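Local coordinates for protein Afp (Microbacterium arborescens, PDB 2YJK) that probably binds ferric iron and takes part in iron uptake as a twelve-subunit Dps protein of the ferritin fold, at residues A19-F24 with V77-P82; Q23-V28 with D139-I144; W44-R47 with A53-E56; T96-G101 with Q106-A111; K110-D115 with W153-H158. All coordinates share one frame; numbering follows the deposited sequence.

Contact 1: residues A19-F24 with V77-P82; sequences AAAAQF and VALGLP
The carbonyl O of V77 accepts the backbone N of G80 at 2.7 Å, and the turn that this bond closes presents L79 and L81 to A21 and A22 of helix 15-45. G80 takes a positive phi of 95° where helix 51-78 ends, the mark of a Schellman motif; a CB at these angles would collide with the L79 carbonyl O.

All the touching across the contact is apolar. From L79 the methyl CD1 comes down on A21 CB at 3.3 Å, tighter than usual for two carbons, so this spot is closely packed. L81 reaches the helix with its own CD1, which lies 3.7 Å from A22 CB and also approaches the backbone at A19 CA, 4.0 Å away. CG of L81 stands opposite the carbonyl carbon (chi1 -66°), and the extended second torsion carries CD1 out to the helix surface. Alanines on this face of helix 15-45 let both leucines come close.

S137 of helix 135-156 touches both A21 and L79. Past the turn, P82 packs on N45 of a second subunit, whose R47 also meets V77. L79 lies about 10 Å from the iron-binding E74, measured between side chains. The arrangement is a glycine-terminated helix end closing against the neighbouring helix of a ferritin-type four-helix bundle.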
# COMPACT_ATOMS: atom_id res chain seq x y z
N ALA C 19 -4.25 4.54 -41.80
CA ALA C 19 -3.65 5.72 -42.41
C ALA C 19 -4.27 7.01 -41.87
O ALA C 19 -3.58 8.01 -41.72
CB ALA C 19 -3.80 5.65 -43.93
N ALA C 20 -5.57 6.96 -41.58
CA ALA C 20 -6.28 8.03 -40.84
C ALA C 20 -5.84 8.19 -39.36
O ALA C 20 -5.67 9.32 -38.84
CB ALA C 20 -7.80 7.80 -40.96
N ALA C 21 -5.60 7.09 -38.68
CA ALA C 21 -5.10 7.23 -37.34
C ALA C 21 -3.81 7.98 -37.41
O ALA C 21 -3.63 8.90 -36.63
CB ALA C 21 -4.90 5.88 -36.64
N ALA C 22 -2.89 7.57 -38.29
CA ALA C 22 -1.58 8.19 -38.29
C ALA C 22 -1.73 9.67 -38.62
O ALA C 22 -1.07 10.54 -38.04
CB ALA C 22 -0.66 7.55 -39.32
N GLN C 23 -2.60 9.94 -39.57
CA GLN C 23 -2.79 11.28 -40.00
C GLN C 23 -3.31 12.17 -38.89
O GLN C 23 -2.84 13.29 -38.76
CB GLN C 23 -3.72 11.29 -41.21
CG GLN C 23 -4.18 12.68 -41.60
CD GLN C 23 -5.13 12.65 -42.75
OE1 GLN C 23 -5.52 13.72 -43.26
NE2 GLN C 23 -5.51 11.43 -43.20
N PHE C 24 -4.29 11.74 -38.11
CA PHE C 24 -4.91 12.63 -37.11
C PHE C 24 -4.28 12.56 -35.73
O PHE C 24 -4.27 13.54 -34.97
CB PHE C 24 -6.38 12.34 -37.03
CG PHE C 24 -7.12 12.73 -38.26
CD1 PHE C 24 -7.27 14.10 -38.58
CD2 PHE C 24 -7.71 11.75 -39.08
CE1 PHE C 24 -8.02 14.49 -39.71
CE2 PHE C 24 -8.46 12.14 -40.25
CZ PHE C 24 -8.58 13.50 -40.56
N VAL C 77 0.75 2.75 -33.41
CA VAL C 77 1.61 1.59 -33.60
C VAL C 77 0.78 0.30 -33.61
O VAL C 77 1.03 -0.57 -34.45
CB VAL C 77 2.77 1.55 -32.58
CG1 VAL C 77 3.61 0.19 -32.79
CG2 VAL C 77 3.71 2.85 -32.85
N ALA C 78 -0.24 0.23 -32.75
CA ALA C 78 -1.12 -0.94 -32.65
C ALA C 78 -1.85 -1.20 -33.94
O ALA C 78 -2.24 -2.34 -34.19
CB ALA C 78 -2.18 -0.76 -31.47
N LEU C 79 -2.09 -0.15 -34.71
CA LEU C 79 -2.77 -0.25 -36.03
C LEU C 79 -1.77 -0.62 -37.10
O LEU C 79 -2.12 -0.74 -38.29
CB LEU C 79 -3.46 1.06 -36.40
CG LEU C 79 -4.69 1.36 -35.51
CD1 LEU C 79 -5.29 2.70 -35.83
CD2 LEU C 79 -5.76 0.26 -35.65
N GLY C 80 -0.53 -0.79 -36.69
CA GLY C 80 0.48 -1.32 -37.59
C GLY C 80 1.33 -0.25 -38.29
O GLY C 80 2.07 -0.61 -39.12
N LEU C 81 1.27 1.03 -37.91
CA LEU C 81 2.15 2.08 -38.53
C LEU C 81 3.27 2.69 -37.62
O LEU C 81 3.10 2.76 -36.41
CB LEU C 81 1.32 3.21 -39.11
CG LEU C 81 0.40 2.90 -40.32
CD1 LEU C 81 -0.41 4.13 -40.59
CD2 LEU C 81 1.08 2.42 -41.68
N PRO C 82 4.43 3.11 -38.22
CA PRO C 82 5.49 3.67 -37.37
C PRO C 82 5.14 5.09 -36.95
O PRO C 82 4.21 5.68 -37.45
CB PRO C 82 6.74 3.61 -38.26
CG PRO C 82 6.18 3.75 -39.70
CD PRO C 82 4.84 3.01 -39.65

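Contact 2: residues Q23-V28 with D139-I144; sequences QFLTPV and DVAIEI
Apolar packing carries this contact, with L25 and V28 of one helix meeting A141 and I144 of the other. V28 and I144 reach toward each other tip to tip, V28 CG1 standing 4.1 Å from I144 CD1. The torsions make both ends long: V28 CG1 lies opposite its backbone N (chi1 179°), and I144 CD1 ends an extended arm (chi2 160°). One turn earlier the branch CD2 of L25 rests 4.4 Å from the small A141 CB; the CA atoms of L25 and A141 are the closest such pair of the two segments, 7.5 Å apart. These are modest distances, and only 145 Å² is buried in all, yet all the touching residues are shut away from solvent.

In the backbone, helix 15-45 is kinked at P27, whose ring nitrogen has no hydrogen to give to the turn before. Just ahead of the kink a side-chain-to-backbone bond joins T26 OG1 to the carbonyl O of A22.

Charged interactions reach across to another chain: D139 OD2 and E143 OE1 both form salt bridges with R146 NH1 of a third subunit, and V140 packs on the same arginine.

Helix 51-78 meets the pair through R75 and I76 on L25 and Y68 on I144, and helix 105-130 through I127 on A141, so all four long helices of the bundle gather here.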
# COMPACT_ATOMS: atom_id res chain seq x y z
N GLN C 23 -2.60 9.94 -39.57
CA GLN C 23 -2.79 11.28 -40.00
C GLN C 23 -3.31 12.17 -38.89
O GLN C 23 -2.84 13.29 -38.76
CB GLN C 23 -3.72 11.29 -41.21
CG GLN C 23 -4.18 12.68 -41.60
CD GLN C 23 -5.13 12.65 -42.75
OE1 GLN C 23 -5.52 13.72 -43.26
NE2 GLN C 23 -5.51 11.43 -43.20
N PHE C 24 -4.29 11.74 -38.11
CA PHE C 24 -4.91 12.63 -37.11
C PHE C 24 -4.28 12.56 -35.73
O PHE C 24 -4.27 13.54 -34.97
CB PHE C 24 -6.38 12.34 -37.03
CG PHE C 24 -7.12 12.73 -38.26
CD1 PHE C 24 -7.27 14.10 -38.58
CD2 PHE C 24 -7.71 11.75 -39.08
CE1 PHE C 24 -8.02 14.49 -39.71
CE2 PHE C 24 -8.46 12.14 -40.25
CZ PHE C 24 -8.58 13.50 -40.56
N LEU C 25 -3.71 11.40 -35.41
CA LEU C 25 -3.11 11.24 -34.09
C LEU C 25 -1.64 11.67 -34.02
O LEU C 25 -1.15 12.05 -32.96
CB LEU C 25 -3.27 9.81 -33.63
CG LEU C 25 -4.73 9.49 -33.27
CD1 LEU C 25 -4.79 8.03 -32.74
CD2 LEU C 25 -5.34 10.41 -32.24
N THR C 26 -0.94 11.61 -35.14
CA THR C 26 0.45 12.06 -35.17
C THR C 26 0.71 13.49 -34.65
O THR C 26 1.70 13.67 -33.91
CB THR C 26 1.12 11.83 -36.56
OG1 THR C 26 0.99 10.45 -36.87
CG2 THR C 26 2.57 12.20 -36.55
N PRO C 27 -0.13 14.49 -35.03
CA PRO C 27 0.11 15.87 -34.52
C PRO C 27 -0.16 15.90 -33.02
O PRO C 27 0.46 16.65 -32.26
CB PRO C 27 -0.97 16.71 -35.26
CG PRO C 27 -1.24 15.89 -36.58
CD PRO C 27 -1.19 14.46 -36.07
N VAL C 28 -1.06 15.05 -32.56
CA VAL C 28 -1.26 14.90 -31.12
C VAL C 28 -0.02 14.38 -30.38
O VAL C 28 0.38 14.94 -29.33
CB VAL C 28 -2.52 14.06 -30.84
CG1 VAL C 28 -2.75 13.86 -29.34
CG2 VAL C 28 -3.76 14.74 -31.47
N ASP C 139 -12.11 7.66 -29.96
CA ASP C 139 -12.21 7.57 -28.51
C ASP C 139 -10.90 7.94 -27.80
O ASP C 139 -10.90 8.55 -26.71
CB ASP C 139 -12.68 6.16 -28.13
CG ASP C 139 -12.94 6.00 -26.62
OD1 ASP C 139 -13.99 6.54 -26.14
OD2 ASP C 139 -12.13 5.33 -25.92
N VAL C 140 -9.77 7.59 -28.40
CA VAL C 140 -8.49 7.97 -27.83
C VAL C 140 -8.43 9.49 -27.83
O VAL C 140 -7.97 10.10 -26.83
CB VAL C 140 -7.24 7.35 -28.61
CG1 VAL C 140 -5.98 7.96 -28.09
CG2 VAL C 140 -7.16 5.84 -28.35
N ALA C 141 -8.84 10.11 -28.95
CA ALA C 141 -8.75 11.58 -29.09
C ALA C 141 -9.70 12.23 -28.12
O ALA C 141 -9.35 13.19 -27.44
CB ALA C 141 -9.10 12.03 -30.52
N ILE C 142 -10.88 11.65 -27.99
CA ILE C 142 -11.85 12.14 -27.00
C ILE C 142 -11.32 12.08 -25.57
O ILE C 142 -11.43 13.06 -24.80
CB ILE C 142 -13.22 11.43 -27.10
CG1 ILE C 142 -13.99 11.97 -28.33
CG2 ILE C 142 -14.02 11.75 -25.87
CD1 ILE C 142 -15.16 11.04 -28.82
N GLU C 143 -10.76 10.92 -25.20
CA GLU C 143 -10.25 10.75 -23.85
C GLU C 143 -9.10 11.80 -23.57
O GLU C 143 -9.08 12.45 -22.53
CB GLU C 143 -9.75 9.32 -23.67
CG GLU C 143 -8.91 9.06 -22.38
CD GLU C 143 -8.25 7.67 -22.47
OE1 GLU C 143 -8.99 6.68 -22.44
OE2 GLU C 143 -7.00 7.59 -22.60
N ILE C 144 -8.16 11.96 -24.50
CA ILE C 144 -7.12 12.95 -24.27
C ILE C 144 -7.70 14.42 -24.20
O ILE C 144 -7.30 15.24 -23.34
CB ILE C 144 -6.03 12.91 -25.39
CG1 ILE C 144 -5.23 11.58 -25.38
CG2 ILE C 144 -5.07 14.13 -25.21
CD1 ILE C 144 -4.51 11.27 -26.72

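Contact 3: residues W44-R47 with A53-E56; sequences WNVR and AIHE
This is a buried packing contact at the end of the helical bundle, where V46, the first residue beyond helix 15-45, lies against I54 and H55 near the start of helix 51-78. V46 supplies one methyl to each partner. CG2 meets I54 CG2 at 4.1 Å, the two side chains crossing at about a right angle. CG1 lies 4.1 Å from H55 CA and sits at the edge of the imidazole, near its plane, rather than over a face. This division follows from chi1 of 65°, which wedges CG1 between the backbone N and carbonyl carbon and leaves CG2 directed away from that N. The other branch of I54 runs off from V46.

Rings gather round H55: those of H43 and F51 stack with it, and W153 and F154 of a fifth subunit also meet it. Its carbonyl O takes ND1 of H43, a residue that binds iron, and its side chain is about 4 Å from a bound iron(II) oxide. Nearby, W44 NE1 is hydrogen-bonded to D70 OD1 of a second subunit.

V46 brings only hydrocarbon to this neighbourhood. Its methyls pack behind H55, at the main chain and ring edge, and H55 in turn bonds and stacks with the iron-binding H43; the contact itself therefore adds apolar packing beside the iron site and no polar group.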
# COMPACT_ATOMS: atom_id res chain seq x y z
N TRP C 44 10.68 24.23 -14.13
CA TRP C 44 12.01 24.61 -13.54
C TRP C 44 12.16 26.14 -13.28
O TRP C 44 12.73 26.56 -12.26
CB TRP C 44 13.19 24.09 -14.42
CG TRP C 44 13.16 22.55 -14.49
CD1 TRP C 44 12.76 21.66 -13.45
CD2 TRP C 44 13.56 21.72 -15.59
NE1 TRP C 44 12.89 20.36 -13.91
CE2 TRP C 44 13.34 20.37 -15.21
CE3 TRP C 44 14.08 22.00 -16.87
CZ2 TRP C 44 13.66 19.26 -16.08
CZ3 TRP C 44 14.39 20.90 -17.75
CH2 TRP C 44 14.15 19.56 -17.36
N ASN C 45 11.61 26.94 -14.21
CA ASN C 45 11.92 28.39 -14.34
C ASN C 45 10.89 29.32 -13.70
O ASN C 45 11.11 30.56 -13.60
CB ASN C 45 12.19 28.69 -15.81
CG ASN C 45 13.55 28.15 -16.25
OD1 ASN C 45 14.58 28.61 -15.79
ND2 ASN C 45 13.55 27.07 -17.02
N VAL C 46 9.77 28.74 -13.26
CA VAL C 46 8.69 29.53 -12.65
C VAL C 46 9.10 30.26 -11.36
O VAL C 46 9.87 29.72 -10.56
CB VAL C 46 7.37 28.71 -12.52
CG1 VAL C 46 7.49 27.50 -11.54
CG2 VAL C 46 6.22 29.64 -12.09
N ARG C 47 8.58 31.47 -11.15
CA ARG C 47 8.93 32.31 -9.99
C ARG C 47 7.68 32.99 -9.47
O ARG C 47 6.71 33.13 -10.20
CB ARG C 47 9.87 33.47 -10.38
CG ARG C 47 10.99 33.08 -11.27
CD ARG C 47 12.24 33.25 -10.49
NE ARG C 47 12.73 31.96 -10.05
CZ ARG C 47 13.90 31.76 -9.42
NH1 ARG C 47 14.72 32.78 -9.16
NH2 ARG C 47 14.24 30.49 -9.08
N ALA C 53 2.56 25.97 -5.66
CA ALA C 53 1.32 25.43 -6.24
C ALA C 53 1.42 25.34 -7.78
O ALA C 53 0.99 24.36 -8.37
CB ALA C 53 0.13 26.29 -5.81
N ILE C 54 2.03 26.32 -8.43
CA ILE C 54 2.18 26.28 -9.88
C ILE C 54 3.30 25.34 -10.34
O ILE C 54 3.19 24.71 -11.40
CB ILE C 54 2.37 27.70 -10.45
CG1 ILE C 54 1.14 28.61 -10.08
CG2 ILE C 54 2.66 27.68 -11.97
CD1 ILE C 54 -0.21 28.13 -10.61
N HIS C 55 4.42 25.33 -9.60
CA HIS C 55 5.50 24.35 -9.77
C HIS C 55 4.89 22.92 -9.77
O HIS C 55 5.21 22.11 -10.61
CB HIS C 55 6.53 24.52 -8.63
CG HIS C 55 7.69 23.57 -8.67
ND1 HIS C 55 8.75 23.71 -9.55
CD2 HIS C 55 8.00 22.53 -7.85
CE1 HIS C 55 9.62 22.74 -9.32
NE2 HIS C 55 9.20 22.03 -8.29
N GLU C 56 4.03 22.63 -8.81
CA GLU C 56 3.41 21.31 -8.68
C GLU C 56 2.34 21.03 -9.69
O GLU C 56 2.31 19.92 -10.24
CB GLU C 56 2.88 21.08 -7.27
CG GLU C 56 4.00 21.01 -6.26
CD GLU C 56 3.67 20.12 -5.06
OE1 GLU C 56 2.45 20.01 -4.69
OE2 GLU C 56 4.63 19.53 -4.48

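Contact 4: residues T96-G101 with Q106-A111; sequences TAVPAG and QDEIKA
The tight part is A111 CB, pushed into the bend of the loop: it lies 3.5 Å from A97 O and 3.6 Å from V98 CA, against main chain as much as side chain. V98 CG2 and A97 CB also touch the same methyl, each at 4.1 Å. With so small a side chain the helix draws up to 4.9 Å between the CA atoms of A97 and A111. A97 is at the same time the solvent side of the contact, exposed where A111 is buried.

The bend itself is an ST turn, in which T96 OG1 accepts the backbone N of V98 in a nearly straight bond (2.9 Å, 165°). D115 holds the same turn from the helix, OD2 bonding to T96 OG1 and OD1 to A97 N.

One turn back, buried E108 forms the polar, water-bridged part. Its chain folds at chi2 (-63°) and sets OE1 beside V98 CG1 and P99 CD, at 3.7 and 3.8 Å, contacts with carbon. OE2 instead has a water 2.6 Å away, which also reaches P99 O; more acceptors surround this water than it has protons, so it cannot serve all at once. Q41 NE2 also bonds to P99 O, and R86 of a second subunit packs against T96 and A100.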
# COMPACT_ATOMS: atom_id res chain seq x y z
N THR C 96 6.85 26.78 -29.17
CA THR C 96 6.43 27.12 -27.80
C THR C 96 6.52 28.61 -27.49
O THR C 96 7.39 29.31 -28.00
CB THR C 96 7.28 26.32 -26.70
OG1 THR C 96 6.76 26.60 -25.40
CG2 THR C 96 8.77 26.71 -26.74
N ALA C 97 5.61 29.11 -26.66
CA ALA C 97 5.74 30.47 -26.12
C ALA C 97 6.46 30.44 -24.74
O ALA C 97 6.65 31.48 -24.12
CB ALA C 97 4.37 31.11 -25.98
N VAL C 98 6.81 29.26 -24.22
CA VAL C 98 7.40 29.22 -22.87
C VAL C 98 8.73 30.00 -22.96
O VAL C 98 9.51 29.74 -23.85
CB VAL C 98 7.67 27.78 -22.40
CG1 VAL C 98 8.56 27.80 -21.15
CG2 VAL C 98 6.35 26.95 -22.26
N PRO C 99 8.97 30.97 -22.05
CA PRO C 99 10.22 31.71 -22.13
C PRO C 99 11.47 30.90 -21.86
O PRO C 99 11.44 29.86 -21.20
CB PRO C 99 10.08 32.79 -21.02
CG PRO C 99 8.61 32.95 -20.81
CD PRO C 99 8.06 31.53 -21.02
N ALA C 100 12.60 31.46 -22.31
CA ALA C 100 13.91 30.83 -22.25
C ALA C 100 14.41 30.72 -20.82
O ALA C 100 15.23 29.88 -20.54
CB ALA C 100 14.94 31.61 -23.09
N GLY C 101 13.99 31.61 -19.93
CA GLY C 101 14.58 31.59 -18.57
C GLY C 101 13.52 31.85 -17.52
O GLY C 101 12.37 31.51 -17.73
N GLN C 106 2.37 33.92 -13.68
CA GLN C 106 1.32 34.32 -14.63
C GLN C 106 1.74 34.11 -16.04
O GLN C 106 0.91 33.73 -16.87
CB GLN C 106 0.89 35.80 -14.52
CG GLN C 106 0.30 36.17 -13.18
CD GLN C 106 1.39 36.64 -12.16
OE1 GLN C 106 2.61 36.39 -12.32
NE2 GLN C 106 0.93 37.33 -11.10
N ASP C 107 3.01 34.41 -16.34
CA ASP C 107 3.49 34.36 -17.71
C ASP C 107 3.68 32.92 -18.16
O ASP C 107 3.37 32.57 -19.31
CB ASP C 107 4.78 35.14 -17.85
CG ASP C 107 4.57 36.67 -17.64
OD1 ASP C 107 3.60 37.26 -18.23
OD2 ASP C 107 5.39 37.26 -16.89
N GLU C 108 4.19 32.10 -17.24
CA GLU C 108 4.31 30.68 -17.49
C GLU C 108 2.89 30.09 -17.79
O GLU C 108 2.73 29.32 -18.67
CB GLU C 108 4.94 29.93 -16.28
CG GLU C 108 6.40 30.23 -15.96
CD GLU C 108 7.41 29.85 -17.06
OE1 GLU C 108 7.01 29.34 -18.14
OE2 GLU C 108 8.63 30.06 -16.83
N ILE C 109 1.88 30.47 -17.04
CA ILE C 109 0.57 29.85 -17.23
C ILE C 109 0.10 30.28 -18.62
O ILE C 109 -0.38 29.44 -19.38
CB ILE C 109 -0.44 30.32 -16.21
CG1 ILE C 109 -0.13 29.72 -14.86
CG2 ILE C 109 -1.87 30.04 -16.68
CD1 ILE C 109 -1.16 30.13 -13.85
N LYS C 110 0.21 31.57 -18.95
CA LYS C 110 -0.16 32.01 -20.32
C LYS C 110 0.57 31.26 -21.41
O LYS C 110 -0.05 30.86 -22.40
CB LYS C 110 0.03 33.53 -20.57
CG LYS C 110 -0.84 34.42 -19.70
CD LYS C 110 -0.42 35.90 -19.84
CE LYS C 110 -1.50 36.82 -19.23
NZ LYS C 110 -0.94 38.13 -18.69
N ALA C 111 1.88 31.09 -21.26
CA ALA C 111 2.66 30.38 -22.31
C ALA C 111 2.12 28.95 -22.48
O ALA C 111 2.01 28.46 -23.60
CB ALA C 111 4.15 30.35 -21.95
O HOH W 1 10.47 29.48 -18.51

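Contact 5: residues K110-D115 with W153-H158; sequences KAIVSD and WFLLAH
V113 meets L155 and L156 of the neighbouring helix with both methyls. CG2 slides alongside L155 in the opposite direction, 3.9 Å from its CB, while CG1 faces L156 CD1 at 4.0 Å, the two side chains crossing at about a right angle. The fork of L156 thus takes V113 CG1 between its two methyls, although its torsions (chi1 -130°, chi2 24°) lie off the usual staggered positions and suggest some strain, or a less sharply defined end. Next along, I112 CG2 touches L155 CD1 at 3.7 Å; the CG1 branch of I112 leads away, to V98. With an alanine here instead of V113, the L156 methyls and L155 CB would probably lose their partner, leaving a gap and L156 freer to turn.

The pair joins helices 105-130 and 135-156, consecutive in the four-helix bundle of the ferritin fold. A second layer positions the first: L155 is also packed by I109, I116 and V61, and I112 by L58 and A42. Beyond L156, H158 turns back on the chain, its ND1 giving a weak bond to F154 O (2.9 Å, 126°), and its ring is packed by I54, L57 and W105. Across the subunit interface, the rings of W153 and F154 meet H55 of a sixth subunit.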
# COMPACT_ATOMS: atom_id res chain seq x y z
N LYS C 110 0.21 31.57 -18.95
CA LYS C 110 -0.16 32.01 -20.32
C LYS C 110 0.57 31.26 -21.41
O LYS C 110 -0.05 30.86 -22.40
CB LYS C 110 0.03 33.53 -20.57
CG LYS C 110 -0.84 34.42 -19.70
CD LYS C 110 -0.42 35.90 -19.84
CE LYS C 110 -1.50 36.82 -19.23
NZ LYS C 110 -0.94 38.13 -18.69
N ALA C 111 1.88 31.09 -21.26
CA ALA C 111 2.66 30.38 -22.31
C ALA C 111 2.12 28.95 -22.48
O ALA C 111 2.01 28.46 -23.60
CB ALA C 111 4.15 30.35 -21.95
N ILE C 112 1.84 28.27 -21.36
CA ILE C 112 1.39 26.84 -21.39
C ILE C 112 -0.07 26.69 -21.91
O ILE C 112 -0.37 25.77 -22.66
CB ILE C 112 1.53 26.14 -19.98
CG1 ILE C 112 3.02 25.97 -19.60
CG2 ILE C 112 0.79 24.79 -19.90
CD1 ILE C 112 3.76 25.03 -20.49
N VAL C 113 -0.96 27.62 -21.53
CA VAL C 113 -2.29 27.66 -22.14
C VAL C 113 -2.21 27.88 -23.65
O VAL C 113 -2.94 27.25 -24.40
CB VAL C 113 -3.25 28.68 -21.44
CG1 VAL C 113 -4.61 28.80 -22.15
CG2 VAL C 113 -3.43 28.25 -20.01
N SER C 114 -1.33 28.76 -24.10
CA SER C 114 -1.14 28.90 -25.54
C SER C 114 -0.75 27.57 -26.21
O SER C 114 -1.40 27.19 -27.23
CB SER C 114 -0.11 30.00 -25.81
OG SER C 114 0.21 30.04 -27.17
N ASP C 115 0.26 26.84 -25.67
CA ASP C 115 0.67 25.52 -26.21
C ASP C 115 -0.55 24.51 -26.06
O ASP C 115 -0.91 23.78 -27.00
CB ASP C 115 1.96 24.95 -25.52
CG ASP C 115 3.30 25.91 -25.65
OD1 ASP C 115 3.27 27.14 -26.11
OD2 ASP C 115 4.42 25.38 -25.23
N TRP C 153 -8.41 24.36 -17.68
CA TRP C 153 -9.20 25.07 -16.71
C TRP C 153 -8.37 25.35 -15.45
O TRP C 153 -8.35 26.50 -14.98
CB TRP C 153 -10.48 24.27 -16.41
CG TRP C 153 -11.14 24.58 -15.06
CD1 TRP C 153 -11.39 25.81 -14.54
CD2 TRP C 153 -11.62 23.61 -14.09
NE1 TRP C 153 -11.97 25.68 -13.28
CE2 TRP C 153 -12.14 24.35 -12.99
CE3 TRP C 153 -11.65 22.19 -14.03
CZ2 TRP C 153 -12.70 23.73 -11.83
CZ3 TRP C 153 -12.22 21.55 -12.89
CH2 TRP C 153 -12.74 22.33 -11.80
N PHE C 154 -7.69 24.33 -14.91
CA PHE C 154 -6.87 24.50 -13.73
C PHE C 154 -5.83 25.60 -13.89
O PHE C 154 -5.62 26.36 -12.98
CB PHE C 154 -6.19 23.22 -13.34
CG PHE C 154 -7.09 22.24 -12.66
CD1 PHE C 154 -8.46 22.42 -12.59
CD2 PHE C 154 -6.56 21.06 -12.15
CE1 PHE C 154 -9.28 21.48 -11.96
CE2 PHE C 154 -7.40 20.13 -11.52
CZ PHE C 154 -8.76 20.37 -11.43
N LEU C 155 -5.25 25.70 -15.09
CA LEU C 155 -4.29 26.74 -15.40
C LEU C 155 -4.99 28.08 -15.51
O LEU C 155 -4.64 29.03 -14.80
CB LEU C 155 -3.47 26.37 -16.65
CG LEU C 155 -2.46 25.24 -16.39
CD1 LEU C 155 -2.13 24.47 -17.63
CD2 LEU C 155 -1.15 25.73 -15.74
N LEU C 156 -6.05 28.15 -16.31
CA LEU C 156 -6.70 29.41 -16.59
C LEU C 156 -7.46 29.99 -15.38
O LEU C 156 -7.59 31.19 -15.28
CB LEU C 156 -7.64 29.27 -17.78
CG LEU C 156 -7.64 30.20 -18.98
CD1 LEU C 156 -6.27 30.97 -19.26
CD2 LEU C 156 -8.19 29.41 -20.22
N ALA C 157 -7.96 29.14 -14.47
CA ALA C 157 -8.75 29.63 -13.33
C ALA C 157 -7.95 30.63 -12.46
O ALA C 157 -8.54 31.47 -11.79
CB ALA C 157 -9.29 28.41 -12.45
N HIS C 158 -6.61 30.56 -12.52
CA HIS C 158 -5.70 31.41 -11.73
C HIS C 158 -5.64 32.87 -12.22
O HIS C 158 -5.11 33.71 -11.51
CB HIS C 158 -4.26 30.89 -11.74
CG HIS C 158 -4.04 29.67 -10.91
ND1 HIS C 158 -4.19 28.39 -11.41
CD2 HIS C 158 -3.71 29.54 -9.60
CE1 HIS C 158 -3.92 27.52 -10.44
NE2 HIS C 158 -3.64 28.19 -9.33

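How the contacts relate
The contacts fall into two groups on opposite sides of the chain's centre. Contacts 1 and 2 share Q23 and F24, with centres about 10 Å apart; contacts 3, 4 and 5 gather at the far end of the bundle, contact 1 lying about 36 Å from contact 3, centre to centre. Contacts 4 and 5 share K110 and A111, and V98 CG2 packs 3.7 Å from I112 CD1. I54 CD1 of contact 3 reaches I109 CD1 of contact 4, at 3.9 Å, and H158 NE2 of contact 5. Contact 3 is nearest the bound iron(II) oxide; its W44 and H55 meet D70 and E74 of a neighbouring subunit, consistent with iron sites formed between subunits, as in other Dps proteins.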